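Local coordinates for protein cytosolic phospholipase A2 delta (Homo sapiens, PDB 5IZ5) that hydrolyses glycerophospholipids at the sn-2 position in a calcium-dependent manner, preferring linoleic acid there, and associates with membranes through an N-terminal C2 domain, at residues Cys25-Arg39 with Glu135-Thr147. The protein carries 3 engineered substitutions. Residues are numbered along the deposited sequence; the frame is centred on the assembly and turned at random.
Sequences CWQLTVRVLEARNLR and EEELDVEFLMEET
Arg36 lays the edge of its guanidinium against two acids of the neighbouring strand. Arg36 NH2 meets Glu137 OE1 at 2.7 Å in a nearly straight bond, and also reaches Asp139 OD1. Arg36 NH1 takes Asp139 OD2 at 2.9 Å, so the aspartate is gripped end-on by two nitrogens that come from above its carboxylate plane. Bending the chain at chi3 (-65°) brings the group across to these partners. Glu34 OE2, on Arg36's own strand, shares NH1 with Asp139, making three carboxylates round the guanidinium, while Thr127 OG1 also bonds Asp139 OD1. Replacing Arg36 with a leucine would probably leave Glu34 and Asp139, whose OE2 and OD2 lie 4.2 Å apart, without the positive charge between them.

Behind this network runs an antiparallel ladder within the C2 beta-sandwich, from Gln27-Glu145 to Arg36-Glu137. A classic bulge interrupts it where Leu33 N bonds Asp139 O and Glu34 O accepts Asp139 N. On the buried face, Val30 CG1 packs on Val140 CG1 at 3.6 Å and beside Phe142, with Leu92 and Leu94 of strand 91-98 across the sandwich. Farther along, Met144 bends at chi2 (81°), setting SD against Trp26 CB and at the edge of the indole, 5.1 Å from the centroid of its six-membered ring, a Met-aromatic contact. Strand 25-36 also pairs with strand 75-85. The two strands thus bury an apolar face on one side, while on the other Arg36 probably offsets the charge of Glu34, Glu137 and Asp139.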
ATOM      1  N   CYS B  25      17.263 -18.171 -21.125  1.00 61.57           N
ATOM      2  CA  CYS B  25      17.533 -18.823 -19.835  1.00 61.25           C
ATOM      3  C   CYS B  25      18.760 -19.739 -19.869  1.00 63.62           C
ATOM      4  O   CYS B  25      19.135 -20.245 -20.918  1.00 65.28           O
ATOM      5  CB  CYS B  25      16.307 -19.631 -19.376  1.00 59.42           C
ATOM      6  SG  CYS B  25      14.826 -18.617 -19.091  1.00 57.57           S
ATOM      7  N   TRP B  26      19.376 -19.938 -18.707  1.00 67.61           N
ATOM      8  CA  TRP B  26      20.473 -20.889 -18.542  1.00 71.69           C
ATOM      9  C   TRP B  26      19.991 -22.074 -17.720  1.00 72.67           C
ATOM     10  O   TRP B  26      18.972 -21.983 -17.034  1.00 73.82           O
ATOM     11  CB  TRP B  26      21.648 -20.234 -17.820  1.00 76.17           C
ATOM     12  CG  TRP B  26      22.224 -19.028 -18.545  1.00 81.34           C
ATOM     13  CD1 TRP B  26      22.200 -18.789 -19.891  1.00 83.05           C
ATOM     14  CD2 TRP B  26      22.923 -17.917 -17.956  1.00 88.01           C
ATOM     15  NE1 TRP B  26      22.826 -17.598 -20.175  1.00 86.45           N
ATOM     16  CE2 TRP B  26      23.280 -17.042 -19.008  1.00 88.01           C
ATOM     17  CE3 TRP B  26      23.277 -17.573 -16.643  1.00 89.71           C
ATOM     18  CZ2 TRP B  26      23.976 -15.843 -18.786  1.00 89.44           C
ATOM     19  CZ3 TRP B  26      23.970 -16.380 -16.423  1.00 88.51           C
ATOM     20  CH2 TRP B  26      24.310 -15.532 -17.491  1.00 88.04           C
ATOM     21  N   GLN B  27      20.718 -23.186 -17.788  1.00 72.46           N
ATOM     22  CA  GLN B  27      20.458 -24.311 -16.894  1.00 73.89           C
ATOM     23  C   GLN B  27      21.460 -24.327 -15.742  1.00 71.80           C
ATOM     24  O   GLN B  27      22.663 -24.314 -15.981  1.00 70.32           O
ATOM     25  CB  GLN B  27      20.523 -25.638 -17.646  1.00 76.91           C
ATOM     26  CG  GLN B  27      20.396 -26.833 -16.705  1.00 81.27           C
ATOM     27  CD  GLN B  27      20.773 -28.145 -17.348  1.00 83.59           C
ATOM     28  OE1 GLN B  27      21.732 -28.794 -16.930  1.00 88.56           O
ATOM     29  NE2 GLN B  27      20.026 -28.542 -18.370  1.00 83.43           N
ATOM     30  N   LEU B  28      20.965 -24.368 -14.503  1.00 69.67           N
ATOM     31  CA  LEU B  28      21.827 -24.494 -13.319  1.00 71.52           C
ATOM     32  C   LEU B  28      21.752 -25.902 -12.730  1.00 71.87           C
ATOM     33  O   LEU B  28      20.667 -26.388 -12.411  1.00 74.76           O
ATOM     34  CB  LEU B  28      21.440 -23.472 -12.236  1.00 70.48           C
ATOM     35  CG  LEU B  28      22.300 -23.469 -10.959  1.00 71.82           C
ATOM     36  CD1 LEU B  28      23.738 -23.077 -11.270  1.00 72.17           C
ATOM     37  CD2 LEU B  28      21.716 -22.546  -9.893  1.00 71.83           C
ATOM     38  N   THR B  29      22.905 -26.549 -12.573  1.00 70.54           N
ATOM     39  CA  THR B  29      22.973 -27.808 -11.821  1.00 70.68           C
ATOM     40  C   THR B  29      23.547 -27.513 -10.434  1.00 69.07           C
ATOM     41  O   THR B  29      24.642 -26.955 -10.308  1.00 67.81           O
ATOM     42  CB  THR B  29      23.788 -28.918 -12.528  1.00 72.76           C
ATOM     43  OG1 THR B  29      25.190 -28.730 -12.300  1.00 76.78           O
ATOM     44  CG2 THR B  29      23.519 -28.932 -14.022  1.00 72.07           C
ATOM     45  N   VAL B  30      22.786 -27.865  -9.400  1.00 70.06           N
ATOM     46  CA  VAL B  30      23.210 -27.677  -8.015  1.00 70.22           C
ATOM     47  C   VAL B  30      23.483 -29.054  -7.432  1.00 71.94           C
ATOM     48  O   VAL B  30      22.556 -29.852  -7.265  1.00 71.27           O
ATOM     49  CB  VAL B  30      22.121 -26.969  -7.180  1.00 68.73           C
ATOM     50  CG1 VAL B  30      22.599 -26.728  -5.748  1.00 68.37           C
ATOM     51  CG2 VAL B  30      21.724 -25.652  -7.833  1.00 68.56           C
ATOM     52  N   ARG B  31      24.750 -29.336  -7.133  1.00 75.54           N
ATOM     53  CA  ARG B  31      25.132 -30.633  -6.563  1.00 78.26           C
ATOM     54  C   ARG B  31      25.392 -30.507  -5.065  1.00 75.84           C
ATOM     55  O   ARG B  31      26.411 -29.953  -4.648  1.00 75.22           O
ATOM     56  CB  ARG B  31      26.362 -31.204  -7.273  1.00 81.39           C
ATOM     57  CG  ARG B  31      26.698 -32.637  -6.870  1.00 84.06           C
ATOM     58  CD  ARG B  31      27.803 -33.239  -7.732  1.00 84.86           C
ATOM     59  NE  ARG B  31      27.334 -33.599  -9.073  1.00 84.20           N
ATOM     60  CZ  ARG B  31      26.589 -34.667  -9.363  1.00 83.49           C
ATOM     61  NH1 ARG B  31      26.194 -35.506  -8.409  1.00 84.38           N
ATOM     62  NH2 ARG B  31      26.222 -34.894 -10.621  1.00 82.58           N
ATOM     63  N   VAL B  32      24.463 -31.033  -4.270  1.00 75.69           N
ATOM     64  CA  VAL B  32      24.575 -31.031  -2.811  1.00 77.19           C
ATOM     65  C   VAL B  32      25.481 -32.194  -2.415  1.00 77.27           C
ATOM     66  O   VAL B  32      25.102 -33.355  -2.554  1.00 77.76           O
ATOM     67  CB  VAL B  32      23.187 -31.184  -2.142  1.00 77.30           C
ATOM     68  CG1 VAL B  32      23.301 -31.200  -0.620  1.00 77.27           C
ATOM     69  CG2 VAL B  32      22.260 -30.064  -2.586  1.00 77.11           C
ATOM     70  N   LEU B  33      26.679 -31.881  -1.932  1.00 78.85           N
ATOM     71  CA  LEU B  33      27.677 -32.909  -1.641  1.00 80.32           C
ATOM     72  C   LEU B  33      27.526 -33.481  -0.233  1.00 81.38           C
ATOM     73  O   LEU B  33      27.112 -34.631  -0.062  1.00 79.66           O
ATOM     74  CB  LEU B  33      29.091 -32.347  -1.833  1.00 80.18           C
ATOM     75  CG  LEU B  33      29.444 -31.902  -3.253  1.00 79.56           C
ATOM     76  CD1 LEU B  33      30.748 -31.119  -3.250  1.00 79.64           C
ATOM     77  CD2 LEU B  33      29.533 -33.104  -4.182  1.00 79.08           C
ATOM     78  N   GLU B  34      27.853 -32.671   0.769  1.00 83.60           N
ATOM     79  CA  GLU B  34      27.892 -33.130   2.152  1.00 85.68           C
ATOM     80  C   GLU B  34      27.850 -31.958   3.115  1.00 85.84           C
ATOM     81  O   GLU B  34      28.047 -30.808   2.716  1.00 85.79           O
ATOM     82  CB  GLU B  34      29.166 -33.941   2.403  1.00 86.70           C
ATOM     83  CG  GLU B  34      30.453 -33.135   2.282  1.00 87.82           C
ATOM     84  CD  GLU B  34      31.687 -33.954   2.605  1.00 88.90           C
ATOM     85  OE1 GLU B  34      31.926 -34.967   1.918  1.00 88.78           O
ATOM     86  OE2 GLU B  34      32.426 -33.579   3.539  1.00 88.84           O
ATOM     87  N   ALA B  35      27.600 -32.267   4.385  1.00 88.12           N
ATOM     88  CA  ALA B  35      27.654 -31.280   5.453  1.00 90.48           C
ATOM     89  C   ALA B  35      28.451 -31.832   6.631  1.00 93.76           C
ATOM     90  O   ALA B  35      28.627 -33.046   6.755  1.00 93.71           O
ATOM     91  CB  ALA B  35      26.250 -30.893   5.892  1.00 89.71           C
ATOM     92  N   ARG B  36      28.933 -30.933   7.487  1.00 97.62           N
ATOM     93  CA  ARG B  36      29.753 -31.313   8.639  1.00100.00           C
ATOM     94  C   ARG B  36      29.365 -30.546   9.898  1.00100.46           C
ATOM     95  O   ARG B  36      28.941 -29.390   9.828  1.00101.37           O
ATOM     96  CB  ARG B  36      31.230 -31.047   8.344  1.00102.14           C
ATOM     97  CG  ARG B  36      31.838 -31.918   7.257  1.00103.86           C
ATOM     98  CD  ARG B  36      33.251 -31.464   6.927  1.00105.12           C
ATOM     99  NE  ARG B  36      33.263 -30.124   6.334  1.00106.82           N
ATOM    100  CZ  ARG B  36      33.153 -29.856   5.033  1.00107.42           C
ATOM    101  NH1 ARG B  36      33.025 -30.834   4.140  1.00106.12           N
ATOM    102  NH2 ARG B  36      33.175 -28.593   4.619  1.00108.36           N
ATOM    103  N   ASN B  37      29.526 -31.208  11.042  1.00100.49           N
ATOM    104  CA  ASN B  37      29.352 -30.599  12.363  1.00102.10           C
ATOM    105  C   ASN B  37      27.920 -30.164  12.662  1.00103.38           C
ATOM    106  O   ASN B  37      27.707 -29.153  13.322  1.00103.38           O
ATOM    107  CB  ASN B  37      30.310 -29.411  12.547  1.00102.86           C
ATOM    108  CG  ASN B  37      31.727 -29.730  12.104  1.00105.14           C
ATOM    109  OD1 ASN B  37      32.270 -30.776  12.445  1.00107.17           O
ATOM    110  ND2 ASN B  37      32.331 -28.827  11.340  1.00106.87           N
ATOM    111  N   LEU B  38      26.937 -30.920  12.184  1.00107.83           N
ATOM    112  CA  LEU B  38      25.540 -30.597  12.473  1.00113.91           C
ATOM    113  C   LEU B  38      25.188 -30.964  13.918  1.00117.95           C
ATOM    114  O   LEU B  38      25.784 -31.858  14.503  1.00115.37           O
ATOM    115  CB  LEU B  38      24.599 -31.326  11.515  1.00114.99           C
ATOM    116  CG  LEU B  38      24.754 -31.052  10.017  1.00114.40           C
ATOM    117  CD1 LEU B  38      23.718 -31.854   9.248  1.00114.03           C
ATOM    118  CD2 LEU B  38      24.627 -29.569   9.691  1.00115.42           C
ATOM    119  N   ARG B  39      24.207 -30.260  14.472  1.00124.66           N
ATOM    120  CA  ARG B  39      23.763 -30.438  15.858  1.00127.25           C
ATOM    121  C   ARG B  39      22.953 -31.724  16.061  1.00127.61           C
ATOM    122  O   ARG B  39      22.116 -32.058  15.229  1.00127.90           O
ATOM    123  CB  ARG B  39      22.900 -29.239  16.249  1.00128.99           C
ATOM    124  CG  ARG B  39      23.601 -27.890  16.058  1.00131.28           C
ATOM    125  CD  ARG B  39      24.662 -27.629  17.115  1.00132.59           C
ATOM    126  NE  ARG B  39      24.057 -27.528  18.436  1.00134.48           N
ATOM    127  CZ  ARG B  39      24.721 -27.535  19.591  1.00136.04           C
ATOM    128  NH1 ARG B  39      26.047 -27.649  19.625  1.00136.21           N
ATOM    129  NH2 ARG B  39      24.048 -27.434  20.730  1.00136.04           N
ATOM    130  N   GLU B 135      30.407 -23.565  13.329  1.00115.36           N
ATOM    131  CA  GLU B 135      31.237 -24.691  12.968  1.00113.42           C
ATOM    132  C   GLU B 135      30.555 -25.544  11.899  1.00109.57           C
ATOM    133  O   GLU B 135      31.199 -26.374  11.288  1.00111.14           O
ATOM    134  CB  GLU B 135      31.549 -25.501  14.235  1.00115.16           C
ATOM    135  CG  GLU B 135      32.204 -24.670  15.331  1.00114.97           C
ATOM    136  CD  GLU B 135      32.596 -25.469  16.559  1.00113.92           C
ATOM    137  OE1 GLU B 135      31.814 -26.344  16.985  1.00115.98           O
ATOM    138  OE2 GLU B 135      33.685 -25.207  17.111  1.00111.41           O
ATOM    139  N   GLU B 136      29.272 -25.295  11.635  1.00105.03           N
ATOM    140  CA  GLU B 136      28.491 -26.107  10.690  1.00102.55           C
ATOM    141  C   GLU B 136      28.871 -25.712   9.249  1.00 98.27           C
ATOM    142  O   GLU B 136      29.019 -24.528   8.957  1.00 96.70           O
ATOM    143  CB  GLU B 136      26.977 -25.917  10.956  1.00103.64           C
ATOM    144  CG  GLU B 136      26.626 -25.404  12.358  1.00103.56           C
ATOM    145  CD  GLU B 136      25.260 -25.822  12.877  1.00104.47           C
ATOM    146  OE1 GLU B 136      24.507 -26.514  12.149  1.00105.31           O
ATOM    147  OE2 GLU B 136      24.946 -25.454  14.040  1.00102.71           O
ATOM    148  N   GLU B 137      29.071 -26.693   8.364  1.00 94.08           N
ATOM    149  CA  GLU B 137      29.455 -26.411   6.968  1.00 93.42           C
ATOM    150  C   GLU B 137      28.691 -27.258   5.957  1.00 91.56           C
ATOM    151  O   GLU B 137      28.411 -28.424   6.218  1.00 90.99           O
ATOM    152  CB  GLU B 137      30.955 -26.636   6.760  1.00 94.82           C
ATOM    153  CG  GLU B 137      31.836 -25.726   7.599  1.00 96.80           C
ATOM    154  CD  GLU B 137      33.318 -25.870   7.298  1.00 96.76           C
ATOM    155  OE1 GLU B 137      33.702 -26.719   6.461  1.00 96.62           O
ATOM    156  OE2 GLU B 137      34.108 -25.122   7.906  1.00 95.69           O
ATOM    157  N   LEU B 138      28.381 -26.659   4.803  1.00 90.00           N
ATOM    158  CA  LEU B 138      27.691 -27.338   3.701  1.00 89.25           C
ATOM    159  C   LEU B 138      28.497 -27.182   2.406  1.00 90.08           C
ATOM    160  O   LEU B 138      28.752 -26.060   1.963  1.00 89.00           O
ATOM    161  CB  LEU B 138      26.296 -26.728   3.498  1.00 88.48           C
ATOM    162  CG  LEU B 138      25.158 -27.535   2.841  1.00 87.16           C
ATOM    163  CD1 LEU B 138      24.241 -26.613   2.047  1.00 87.06           C
ATOM    164  CD2 LEU B 138      25.630 -28.671   1.946  1.00 86.14           C
ATOM    165  N   ASP B 139      28.887 -28.303   1.801  1.00 91.25           N
ATOM    166  CA  ASP B 139      29.601 -28.284   0.516  1.00 90.88           C
ATOM    167  C   ASP B 139      28.644 -28.475  -0.651  1.00 88.87           C
ATOM    168  O   ASP B 139      27.896 -29.453  -0.697  1.00 87.33           O
ATOM    169  CB  ASP B 139      30.670 -29.376   0.462  1.00 92.68           C
ATOM    170  CG  ASP B 139      31.878 -29.058   1.315  1.00 93.86           C
ATOM    171  OD1 ASP B 139      31.973 -27.931   1.854  1.00 93.28           O
ATOM    172  OD2 ASP B 139      32.739 -29.951   1.443  1.00 96.82           O
ATOM    173  N   VAL B 140      28.685 -27.536  -1.591  1.00 88.03           N
ATOM    174  CA  VAL B 140      27.834 -27.566  -2.778  1.00 85.70           C
ATOM    175  C   VAL B 140      28.664 -27.176  -3.994  1.00 83.57           C
ATOM    176  O   VAL B 140      29.614 -26.398  -3.875  1.00 84.61           O
ATOM    177  CB  VAL B 140      26.658 -26.572  -2.646  1.00 85.32           C
ATOM    178  CG1 VAL B 140      25.676 -26.728  -3.803  1.00 85.49           C
ATOM    179  CG2 VAL B 140      25.939 -26.760  -1.315  1.00 85.01           C
ATOM    180  N   GLU B 141      28.306 -27.709  -5.159  1.00 83.46           N
ATOM    181  CA  GLU B 141      28.892 -27.234  -6.419  1.00 84.95           C
ATOM    182  C   GLU B 141      27.841 -26.798  -7.426  1.00 82.71           C
ATOM    183  O   GLU B 141      26.781 -27.420  -7.551  1.00 81.87           O
ATOM    184  CB  GLU B 141      29.899 -28.207  -7.030  1.00 87.61           C
ATOM    185  CG  GLU B 141      29.764 -29.674  -6.674  1.00 90.13           C
ATOM    186  CD  GLU B 141      30.932 -30.504  -7.187  1.00 91.27           C
ATOM    187  OE1 GLU B 141      31.953 -29.922  -7.613  1.00 88.21           O
ATOM    188  OE2 GLU B 141      30.828 -31.748  -7.168  1.00 92.71           O
ATOM    189  N   PHE B 142      28.161 -25.717  -8.136  1.00 81.21           N
ATOM    190  CA  PHE B 142      27.253 -25.095  -9.088  1.00 81.36           C
ATOM    191  C   PHE B 142      27.846 -25.111 -10.487  1.00 80.28           C
ATOM    192  O   PHE B 142      29.004 -24.744 -10.676  1.00 79.89           O
ATOM    193  CB  PHE B 142      27.000 -23.638  -8.697  1.00 80.49           C
ATOM    194  CG  PHE B 142      26.383 -23.472  -7.344  1.00 79.79           C
ATOM    195  CD1 PHE B 142      25.007 -23.494  -7.195  1.00 79.88           C
ATOM    196  CD2 PHE B 142      27.179 -23.288  -6.217  1.00 78.54           C
ATOM    197  CE1 PHE B 142      24.438 -23.335  -5.943  1.00 79.98           C
ATOM    198  CE2 PHE B 142      26.617 -23.132  -4.963  1.00 78.66           C
ATOM    199  CZ  PHE B 142      25.244 -23.155  -4.825  1.00 79.36           C
ATOM    200  N   LEU B 143      27.047 -25.524 -11.467  1.00 79.66           N
ATOM    201  CA  LEU B 143      27.441 -25.394 -12.865  1.00 80.33           C
ATOM    202  C   LEU B 143      26.313 -24.782 -13.672  1.00 79.32           C
ATOM    203  O   LEU B 143      25.198 -25.312 -13.717  1.00 78.04           O
ATOM    204  CB  LEU B 143      27.835 -26.740 -13.473  1.00 82.28           C
ATOM    205  CG  LEU B 143      28.350 -26.630 -14.918  1.00 83.70           C
ATOM    206  CD1 LEU B 143      29.765 -26.062 -14.977  1.00 83.57           C
ATOM    207  CD2 LEU B 143      28.276 -27.974 -15.635  1.00 83.08           C
ATOM    208  N   MET B 144      26.626 -23.663 -14.315  1.00 79.69           N
ATOM    209  CA  MET B 144      25.689 -22.969 -15.167  1.00 83.19           C
ATOM    210  C   MET B 144      26.054 -23.240 -16.616  1.00 83.25           C
ATOM    211  O   MET B 144      27.198 -23.030 -17.024  1.00 85.33           O
ATOM    212  CB  MET B 144      25.756 -21.476 -14.884  1.00 86.38           C
ATOM    213  CG  MET B 144      24.653 -20.676 -15.555  1.00 89.23           C
ATOM    214  SD  MET B 144      23.102 -20.746 -14.637  1.00 93.89           S
ATOM    215  CE  MET B 144      23.438 -19.628 -13.266  1.00 91.98           C
ATOM    216  N   GLU B 145      25.073 -23.700 -17.389  1.00 82.52           N
ATOM    217  CA  GLU B 145      25.284 -24.062 -18.773  1.00 81.74           C
ATOM    218  C   GLU B 145      24.232 -23.465 -19.674  1.00 82.77           C
ATOM    219  O   GLU B 145      23.092 -23.273 -19.257  1.00 84.25           O
ATOM    220  CB  GLU B 145      25.215 -25.568 -18.924  1.00 81.65           C
ATOM    221  CG  GLU B 145      26.441 -26.305 -18.435  1.00 83.12           C
ATOM    222  CD  GLU B 145      26.409 -27.782 -18.783  1.00 83.94           C
ATOM    223  OE1 GLU B 145      25.306 -28.362 -18.866  1.00 81.57           O
ATOM    224  OE2 GLU B 145      27.493 -28.367 -18.983  1.00 86.46           O
ATOM    225  N   GLU B 146      24.628 -23.233 -20.924  1.00 83.23           N
ATOM    226  CA  GLU B 146      23.760 -22.695 -21.958  1.00 82.66           C
ATOM    227  C   GLU B 146      22.740 -23.749 -22.365  1.00 81.28           C
ATOM    228  O   GLU B 146      22.985 -24.944 -22.225  1.00 83.56           O
ATOM    229  CB  GLU B 146      24.615 -22.283 -23.160  1.00 84.43           C
ATOM    230  CG  GLU B 146      23.898 -21.540 -24.267  1.00 87.34           C
ATOM    231  CD  GLU B 146      24.855 -20.900 -25.265  1.00 89.00           C
ATOM    232  OE1 GLU B 146      24.376 -20.410 -26.305  1.00 89.49           O
ATOM    233  OE2 GLU B 146      26.082 -20.876 -25.019  1.00 90.46           O
ATOM    234  N   THR B 147      21.584 -23.296 -22.830  1.00 80.74           N
ATOM    235  CA  THR B 147      20.544 -24.170 -23.353  1.00 79.50           C
ATOM    236  C   THR B 147      20.218 -23.701 -24.767  1.00 78.77           C
ATOM    237  O   THR B 147      20.583 -22.594 -25.156  1.00 78.71           O
ATOM    238  CB  THR B 147      19.263 -24.117 -22.495  1.00 79.34           C
ATOM    239  OG1 THR B 147      18.631 -22.841 -22.649  1.00 79.65           O
ATOM    240  CG2 THR B 147      19.574 -24.354 -21.010  1.00 78.95           C
TER
HETATM  241  O   HOH W   1      21.471 -20.290 -22.661  1.00 68.07           O
HETATM  242  O   HOH W   2      24.344 -26.657 -15.938  1.00 77.61           O